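Local coordinates for protein histidine--tRNA ligase (Staphylococcus aureus, PDB 1QE0) that catalyses the ATP-dependent attachment of L-histidine to tRNA(His), releasing AMP and diphosphate, as a homodimeric class II aminoacyl-tRNA synthetase, at residues L348-H351 / L352-G356; M372-A375 / D376-A380; D412-V415 / E416-K420. All coordinates share one frame; numbering follows the deposited sequence.

Interaction 1. Residues L348-H351 / L352-G356; sequences LLNH and LRHNG
One face of the Arg353 guanidinium rests on Leu349: CG of the leucine stands 3.7 Å above the plane, over its centre, and the two side chains run alongside each other in the same direction. The N-H groups bond to partners outside the two segments. NH2 makes a salt bridge with Asp360 and a hydrogen bond to the carbonyl of Ala359, while NH1 pairs with Glu142 and NE with the Phe32 carbonyl, both of the second subunit. The chain is extended from CG to NE, which carries the charged group back along the helix to Leu349.

The imidazole of His354 has the backbone carbonyl oxygen of Asn350 at its edge, in plane, with O 3.0 Å from CD2. OD1 of Asn350 also approaches that carbon, its amide plane turned 68° from the ring. The ring itself stacks on His149 of the second subunit.

Backbone bonds continue the helix through Arg353 N to Leu349 O, 2.9 Å, and His354 N to Asn350 O, 3.1 Å. His354 then leaves helical geometry, and Asn355 ND2 donates to His351 O at 2.9 Å, with an N-H...O angle of 154°; His354 N also reaches that oxygen weakly. On the buried side Leu348 and Leu352 meet, CG to CD1 4.2 Å, against strand 332-336.

In this helix end of the anticodon-binding domain, Arg353 and His354 thus face the dimer partner, while His351, Leu352 and Asn355 touch helix 413-419. Bonds at NE, NH1 and NH2 pin the guanidinium plane over Leu349, and Asp360 of the same chain and Glu142 of the second subunit would probably balance its charge at the subunit boundary.

Interaction 2. Residues M372-A375 / D376-A380; sequences MKQA and DRLGA
A Schellman motif closes helix 368-377 of the anticodon-binding domain, and two bonds back into the last turn define it: Ala380 N to Ala375 O at 3.0 Å, with an N-H...O angle of 153°, and Gly379 N to Asp376 O at 3.1 Å. Gly379 makes the reversal with phi 78°, a positive value that suits glycine. Ahead of the turn the helix is regular: Arg377 N bonds to Lys373 O and Leu378 N to Gln374 O, the latter at 2.8 Å. The reversal also brings CB of Ala380 within 4.0 Å of CB of Ala375, and both methyls pack on Phe333 of strand 332-336.

On another side of the helix, Arg377 folds back over Gln374. The bend at chi3 turns the guanidinium across the backbone, so that CA of Gln374 lies 3.5 Å above one face, offset toward the rim. The amide and guanidinium planes stand 59° apart. NE and NH1 both address OE1 of Gln374, but through two weak bonds.

The other end of that amide belongs to the dimer interface, since NE2 of Gln374 donates to Asn99 of the second subunit, whose Pro98 packs against the same side chain. Leu378 lies across Gln374, its CD2 methyl 3.8 Å from CG of the glutamine.

Interaction 3. Residues D412-V415 / E416-K420; sequences DALV and EYFKK
With chi1 of -127° for Leu414 and -91° for Phe418, neither near a staggered value, the two side chains leave the helix side by side and point the same way. The placement of CD1 of the leucine against the ring is doubtful, since the modelled separation is too short for carbons. The carbonyl oxygen of Leu414 lies in the ring plane, at the edge, 3.5 Å from CD2 of Phe418.

The spacing of these side chains follows the backbone bonds of the C-terminal helix. Tyr417 N donates to Ala413 O at 2.8 Å with an N-H...O angle of 170°, Phe418 N to Leu414 O at 3.1 Å, and Lys419 N to Val415 O at 2.7 Å. CB of Ala413 and CB of Tyr417 are 4.3 Å apart, while the phenol reaches away to hydrogen-bond with Glu407 through its OH.

Helix 413-419 lies on the sheet of the anticodon-binding domain: Leu414 packs on Ile396 and Ile409, and Phe418 touches Val398 and meets Phe382 edge-to-face. Val415 turns to helix 338-353, where it contacts His351 and Leu352.

Overall arrangement
From the N terminus the contacts come in series, and none nests in or crosses another. Each is local and closes no long loop: interaction 1 ends helix 338-353, the crossover between parallel strands 332-336 and 359-361; interaction 2 ends helix 368-377 before strand 382-386; interaction 3 forms the final helix after strand 406-409. All three lie within the anticodon-binding domain, around one five-stranded mixed sheet. Interactions 1 and 3 touch, centres about 10 Å apart, where helices 338-353 and 413-419 meet and Asn355 packs on Lys419. Interaction 2 touches neither, its nearest atoms about 8 Å away from each. Interactions 1 and 2 both reach the second subunit; interaction 3 does not.

Interaction 1. Residues L348-H351 / L352-G356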
loop_
_atom_site.group_PDB
_atom_site.type_symbol
_atom_site.label_atom_id
_atom_site.label_comp_id
_atom_site.label_asym_id
_atom_site.label_seq_id
_atom_site.Cartn_x
_atom_site.Cartn_y
_atom_site.Cartn_z
ATOM N N LEU A 348 -10.943 24.878 -19.388
ATOM C CA LEU A 348 -12.049 24.002 -18.960
ATOM C C LEU A 348 -11.577 22.764 -18.193
ATOM O O LEU A 348 -12.084 22.449 -17.128
ATOM C CB LEU A 348 -12.876 23.555 -20.170
ATOM C CG LEU A 348 -14.135 22.707 -19.930
ATOM C CD1 LEU A 348 -15.104 23.453 -19.022
ATOM C CD2 LEU A 348 -14.833 22.369 -21.239
ATOM N N LEU A 349 -10.617 22.061 -18.771
ATOM C CA LEU A 349 -10.026 20.860 -18.207
ATOM C C LEU A 349 -9.443 21.153 -16.841
ATOM O O LEU A 349 -9.631 20.401 -15.894
ATOM C CB LEU A 349 -8.909 20.426 -19.109
ATOM C CG LEU A 349 -8.922 18.989 -19.444
ATOM C CD1 LEU A 349 -10.290 18.652 -19.773
ATOM C CD2 LEU A 349 -8.036 18.779 -20.639
ATOM N N ASN A 350 -8.649 22.211 -16.776
ATOM C CA ASN A 350 -8.021 22.635 -15.545
ATOM C C ASN A 350 -9.141 22.868 -14.537
ATOM O O ASN A 350 -9.044 22.493 -13.369
ATOM C CB ASN A 350 -7.274 23.924 -15.839
ATOM C CG ASN A 350 -7.006 24.755 -14.610
ATOM O OD1 ASN A 350 -6.256 24.334 -13.726
ATOM N ND2 ASN A 350 -7.592 25.964 -14.559
ATOM N N HIS A 351 -10.265 23.381 -15.026
ATOM C CA HIS A 351 -11.417 23.672 -14.170
ATOM C C HIS A 351 -12.048 22.432 -13.584
ATOM O O HIS A 351 -12.255 22.307 -12.382
ATOM C CB HIS A 351 -12.493 24.421 -14.952
ATOM C CG HIS A 351 -13.111 25.536 -14.172
ATOM N ND1 HIS A 351 -14.293 25.397 -13.454
ATOM C CD2 HIS A 351 -12.617 26.759 -13.879
ATOM C CE1 HIS A 351 -14.479 26.491 -12.746
ATOM N NE2 HIS A 351 -13.482 27.335 -12.981
ATOM N N LEU A 352 -12.422 21.548 -14.479
ATOM C CA LEU A 352 -13.050 20.324 -14.098
ATOM C C LEU A 352 -12.141 19.555 -13.158
ATOM O O LEU A 352 -12.580 19.198 -12.088
ATOM C CB LEU A 352 -13.374 19.510 -15.344
ATOM C CG LEU A 352 -14.343 20.133 -16.349
ATOM C CD1 LEU A 352 -14.357 19.286 -17.548
ATOM C CD2 LEU A 352 -15.716 20.245 -15.798
ATOM N N ARG A 353 -10.864 19.381 -13.503
ATOM C CA ARG A 353 -9.921 18.633 -12.672
ATOM C C ARG A 353 -9.764 19.205 -11.272
ATOM O O ARG A 353 -9.575 18.476 -10.300
ATOM C CB ARG A 353 -8.587 18.531 -13.367
ATOM C CG ARG A 353 -8.719 17.833 -14.670
ATOM C CD ARG A 353 -7.374 17.621 -15.371
ATOM N NE ARG A 353 -7.473 16.606 -16.421
ATOM C CZ ARG A 353 -6.752 16.583 -17.531
ATOM N NH1 ARG A 353 -5.865 17.517 -17.749
ATOM N NH2 ARG A 353 -6.927 15.630 -18.435
ATOM N N HIS A 354 -9.908 20.519 -11.159
ATOM C CA HIS A 354 -9.831 21.181 -9.866
ATOM C C HIS A 354 -11.115 21.006 -9.092
ATOM O O HIS A 354 -11.272 21.586 -8.027
ATOM C CB HIS A 354 -9.561 22.653 -10.044
ATOM C CG HIS A 354 -8.111 22.972 -10.067
ATOM N ND1 HIS A 354 -7.405 23.285 -8.930
ATOM C CD2 HIS A 354 -7.209 22.928 -11.071
ATOM C CE1 HIS A 354 -6.128 23.410 -9.229
ATOM N NE2 HIS A 354 -5.981 23.200 -10.520
ATOM N N ASN A 355 -12.025 20.199 -9.622
ATOM C CA ASN A 355 -13.297 19.952 -8.976
ATOM C C ASN A 355 -13.668 18.490 -8.853
ATOM O O ASN A 355 -14.833 18.157 -8.762
ATOM C CB ASN A 355 -14.397 20.695 -9.696
ATOM C CG ASN A 355 -14.467 22.138 -9.303
ATOM O OD1 ASN A 355 -15.292 22.508 -8.492
ATOM N ND2 ASN A 355 -13.621 22.971 -9.890
ATOM N N GLY A 356 -12.680 17.609 -8.888
ATOM C CA GLY A 356 -12.955 16.193 -8.732
ATOM C C GLY A 356 -13.659 15.501 -9.871
ATOM O O GLY A 356 -14.247 14.441 -9.660
#

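Interaction 2. Residues M372-A375 / D376-A380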
loop_
_atom_site.group_PDB
_atom_site.type_symbol
_atom_site.label_atom_id
_atom_site.label_comp_id
_atom_site.label_asym_id
_atom_site.label_seq_id
_atom_site.Cartn_x
_atom_site.Cartn_y
_atom_site.Cartn_z
ATOM N N MET A 372 -13.831 11.005 -30.818
ATOM C CA MET A 372 -14.942 10.219 -30.298
ATOM C C MET A 372 -14.505 8.793 -29.965
ATOM O O MET A 372 -14.956 8.214 -28.976
ATOM C CB MET A 372 -16.073 10.173 -31.294
ATOM C CG MET A 372 -16.690 11.507 -31.579
ATOM S SD MET A 372 -17.602 12.226 -30.214
ATOM C CE MET A 372 -18.106 10.821 -29.267
ATOM N N LYS A 373 -13.635 8.218 -30.781
ATOM C CA LYS A 373 -13.141 6.884 -30.483
ATOM C C LYS A 373 -12.308 6.918 -29.183
ATOM O O LYS A 373 -12.446 6.054 -28.331
ATOM C CB LYS A 373 -12.291 6.347 -31.649
ATOM C CG LYS A 373 -13.090 6.055 -32.887
ATOM C CD LYS A 373 -12.251 5.396 -33.958
ATOM C CE LYS A 373 -13.137 4.993 -35.155
ATOM N NZ LYS A 373 -12.424 4.183 -36.196
ATOM N N GLN A 374 -11.464 7.939 -29.033
ATOM C CA GLN A 374 -10.609 8.074 -27.866
ATOM C C GLN A 374 -11.492 8.193 -26.649
ATOM O O GLN A 374 -11.272 7.508 -25.630
ATOM C CB GLN A 374 -9.687 9.278 -28.032
ATOM C CG GLN A 374 -8.743 9.578 -26.856
ATOM C CD GLN A 374 -7.689 8.512 -26.537
ATOM O OE1 GLN A 374 -7.476 7.546 -27.270
ATOM N NE2 GLN A 374 -7.032 8.698 -25.409
ATOM N N ALA A 375 -12.539 8.997 -26.782
ATOM C CA ALA A 375 -13.483 9.158 -25.700
ATOM C C ALA A 375 -13.933 7.763 -25.285
ATOM O O ALA A 375 -13.831 7.402 -24.121
ATOM C CB ALA A 375 -14.678 9.970 -26.151
ATOM N N ASP A 376 -14.310 6.957 -26.270
ATOM C CA ASP A 376 -14.803 5.604 -26.063
ATOM C C ASP A 376 -13.733 4.699 -25.483
ATOM O O ASP A 376 -14.004 3.904 -24.582
ATOM C CB ASP A 376 -15.299 5.054 -27.399
ATOM C CG ASP A 376 -16.013 3.740 -27.270
ATOM O OD1 ASP A 376 -17.190 3.762 -26.837
ATOM O OD2 ASP A 376 -15.410 2.702 -27.647
ATOM N N ARG A 377 -12.508 4.872 -25.954
ATOM C CA ARG A 377 -11.386 4.072 -25.504
ATOM C C ARG A 377 -11.103 4.349 -24.009
ATOM O O ARG A 377 -10.894 3.430 -23.216
ATOM C CB ARG A 377 -10.174 4.373 -26.400
ATOM C CG ARG A 377 -8.865 3.714 -26.001
ATOM C CD ARG A 377 -7.930 3.569 -27.181
ATOM N NE ARG A 377 -7.768 4.802 -27.956
ATOM C CZ ARG A 377 -8.439 5.078 -29.076
ATOM N NH1 ARG A 377 -8.227 6.214 -29.726
ATOM N NH2 ARG A 377 -9.339 4.224 -29.548
ATOM N N LEU A 378 -11.132 5.616 -23.625
ATOM C CA LEU A 378 -10.898 6.029 -22.243
ATOM C C LEU A 378 -12.087 5.733 -21.322
ATOM O O LEU A 378 -12.007 5.954 -20.118
ATOM C CB LEU A 378 -10.662 7.530 -22.233
ATOM C CG LEU A 378 -9.248 8.021 -22.485
ATOM C CD1 LEU A 378 -8.459 7.071 -23.311
ATOM C CD2 LEU A 378 -9.339 9.356 -23.142
ATOM N N GLY A 379 -13.205 5.278 -21.877
ATOM C CA GLY A 379 -14.366 5.025 -21.045
ATOM C C GLY A 379 -15.155 6.275 -20.635
ATOM O O GLY A 379 -15.952 6.226 -19.678
ATOM N N ALA A 380 -14.974 7.379 -21.369
ATOM C CA ALA A 380 -15.689 8.628 -21.111
ATOM C C ALA A 380 -17.184 8.403 -20.986
ATOM O O ALA A 380 -17.846 8.087 -21.971
ATOM C CB ALA A 380 -15.446 9.581 -22.223
#

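Interaction 3. Residues D412-V415 / E416-K420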
loop_
_atom_site.group_PDB
_atom_site.type_symbol
_atom_site.label_atom_id
_atom_site.label_comp_id
_atom_site.label_asym_id
_atom_site.label_seq_id
_atom_site.Cartn_x
_atom_site.Cartn_y
_atom_site.Cartn_z
ATOM N N ASP A 412 -21.157 27.583 -19.277
ATOM C CA ASP A 412 -20.802 27.849 -17.886
ATOM C C ASP A 412 -21.177 26.714 -16.946
ATOM O O ASP A 412 -20.392 26.341 -16.045
ATOM C CB ASP A 412 -21.505 29.100 -17.364
ATOM C CG ASP A 412 -20.849 30.371 -17.858
ATOM O OD1 ASP A 412 -21.350 30.992 -18.799
ATOM O OD2 ASP A 412 -19.817 30.753 -17.313
ATOM N N ALA A 413 -22.379 26.186 -17.111
ATOM C CA ALA A 413 -22.804 25.125 -16.230
ATOM C C ALA A 413 -21.837 23.956 -16.228
ATOM O O ALA A 413 -21.639 23.378 -15.177
ATOM C CB ALA A 413 -24.186 24.663 -16.556
ATOM N N LEU A 414 -21.129 23.666 -17.305
ATOM C CA LEU A 414 -20.285 22.480 -17.328
ATOM C C LEU A 414 -19.629 22.004 -16.013
ATOM O O LEU A 414 -19.816 20.857 -15.655
ATOM C CB LEU A 414 -19.245 22.556 -18.406
ATOM C CG LEU A 414 -19.207 21.365 -19.359
ATOM C CD1 LEU A 414 -19.482 20.100 -18.627
ATOM C CD2 LEU A 414 -20.249 21.533 -20.390
ATOM N N VAL A 415 -18.913 22.841 -15.306
ATOM C CA VAL A 415 -18.298 22.358 -14.072
ATOM C C VAL A 415 -19.371 22.026 -13.044
ATOM O O VAL A 415 -19.379 20.959 -12.462
ATOM C CB VAL A 415 -17.218 23.305 -13.415
ATOM C CG1 VAL A 415 -15.906 22.625 -13.422
ATOM C CG2 VAL A 415 -17.027 24.644 -14.167
ATOM N N GLU A 416 -20.297 22.967 -12.879
ATOM C CA GLU A 416 -21.435 22.878 -11.957
ATOM C C GLU A 416 -22.253 21.627 -12.159
ATOM O O GLU A 416 -22.743 21.010 -11.207
ATOM C CB GLU A 416 -22.419 24.009 -12.284
ATOM C CG GLU A 416 -22.317 25.254 -11.473
ATOM C CD GLU A 416 -22.453 25.022 -9.959
ATOM O OE1 GLU A 416 -23.255 25.794 -9.356
ATOM O OE2 GLU A 416 -21.719 24.149 -9.371
ATOM N N TYR A 417 -22.572 21.393 -13.419
ATOM C CA TYR A 417 -23.403 20.300 -13.875
ATOM C C TYR A 417 -22.771 18.952 -13.694
ATOM O O TYR A 417 -23.481 17.952 -13.616
ATOM C CB TYR A 417 -23.715 20.549 -15.336
ATOM C CG TYR A 417 -24.603 19.532 -16.020
ATOM C CD1 TYR A 417 -24.077 18.694 -16.982
ATOM C CD2 TYR A 417 -25.969 19.469 -15.732
ATOM C CE1 TYR A 417 -24.883 17.783 -17.660
ATOM C CE2 TYR A 417 -26.822 18.565 -16.399
ATOM C CZ TYR A 417 -26.265 17.721 -17.371
ATOM O OH TYR A 417 -27.023 16.788 -18.055
ATOM N N PHE A 418 -21.455 18.891 -13.839
ATOM C CA PHE A 418 -20.768 17.645 -13.662
ATOM C C PHE A 418 -20.459 17.463 -12.208
ATOM O O PHE A 418 -20.566 16.371 -11.701
ATOM C CB PHE A 418 -19.552 17.519 -14.561
ATOM C CG PHE A 418 -19.860 16.885 -15.890
ATOM C CD1 PHE A 418 -19.667 15.524 -16.085
ATOM C CD2 PHE A 418 -20.379 17.637 -16.936
ATOM C CE1 PHE A 418 -19.983 14.924 -17.302
ATOM C CE2 PHE A 418 -20.699 17.025 -18.166
ATOM C CZ PHE A 418 -20.501 15.678 -18.338
ATOM N N LYS A 419 -20.187 18.566 -11.529
ATOM C CA LYS A 419 -19.891 18.497 -10.112
ATOM C C LYS A 419 -21.099 17.810 -9.504
ATOM O O LYS A 419 -21.000 16.671 -9.073
ATOM C CB LYS A 419 -19.748 19.883 -9.561
ATOM C CG LYS A 419 -18.942 19.943 -8.304
ATOM C CD LYS A 419 -18.666 21.380 -7.985
ATOM C CE LYS A 419 -18.013 21.563 -6.634
ATOM N NZ LYS A 419 -18.466 22.899 -6.086
ATOM N N LYS A 420 -22.250 18.465 -9.556
ATOM C CA LYS A 420 -23.504 17.908 -9.032
ATOM C C LYS A 420 -23.966 16.710 -9.894
ATOM O O LYS A 420 -24.237 15.605 -9.345
ATOM C CB LYS A 420 -24.604 18.999 -9.043
ATOM C CG LYS A 420 -24.335 20.151 -8.092
ATOM C CD LYS A 420 -25.310 20.197 -6.923
ATOM C CE LYS A 420 -26.021 18.878 -6.647
ATOM N NZ LYS A 420 -25.106 17.801 -6.146
ATOM O OXT LYS A 420 -24.088 16.879 -11.129
#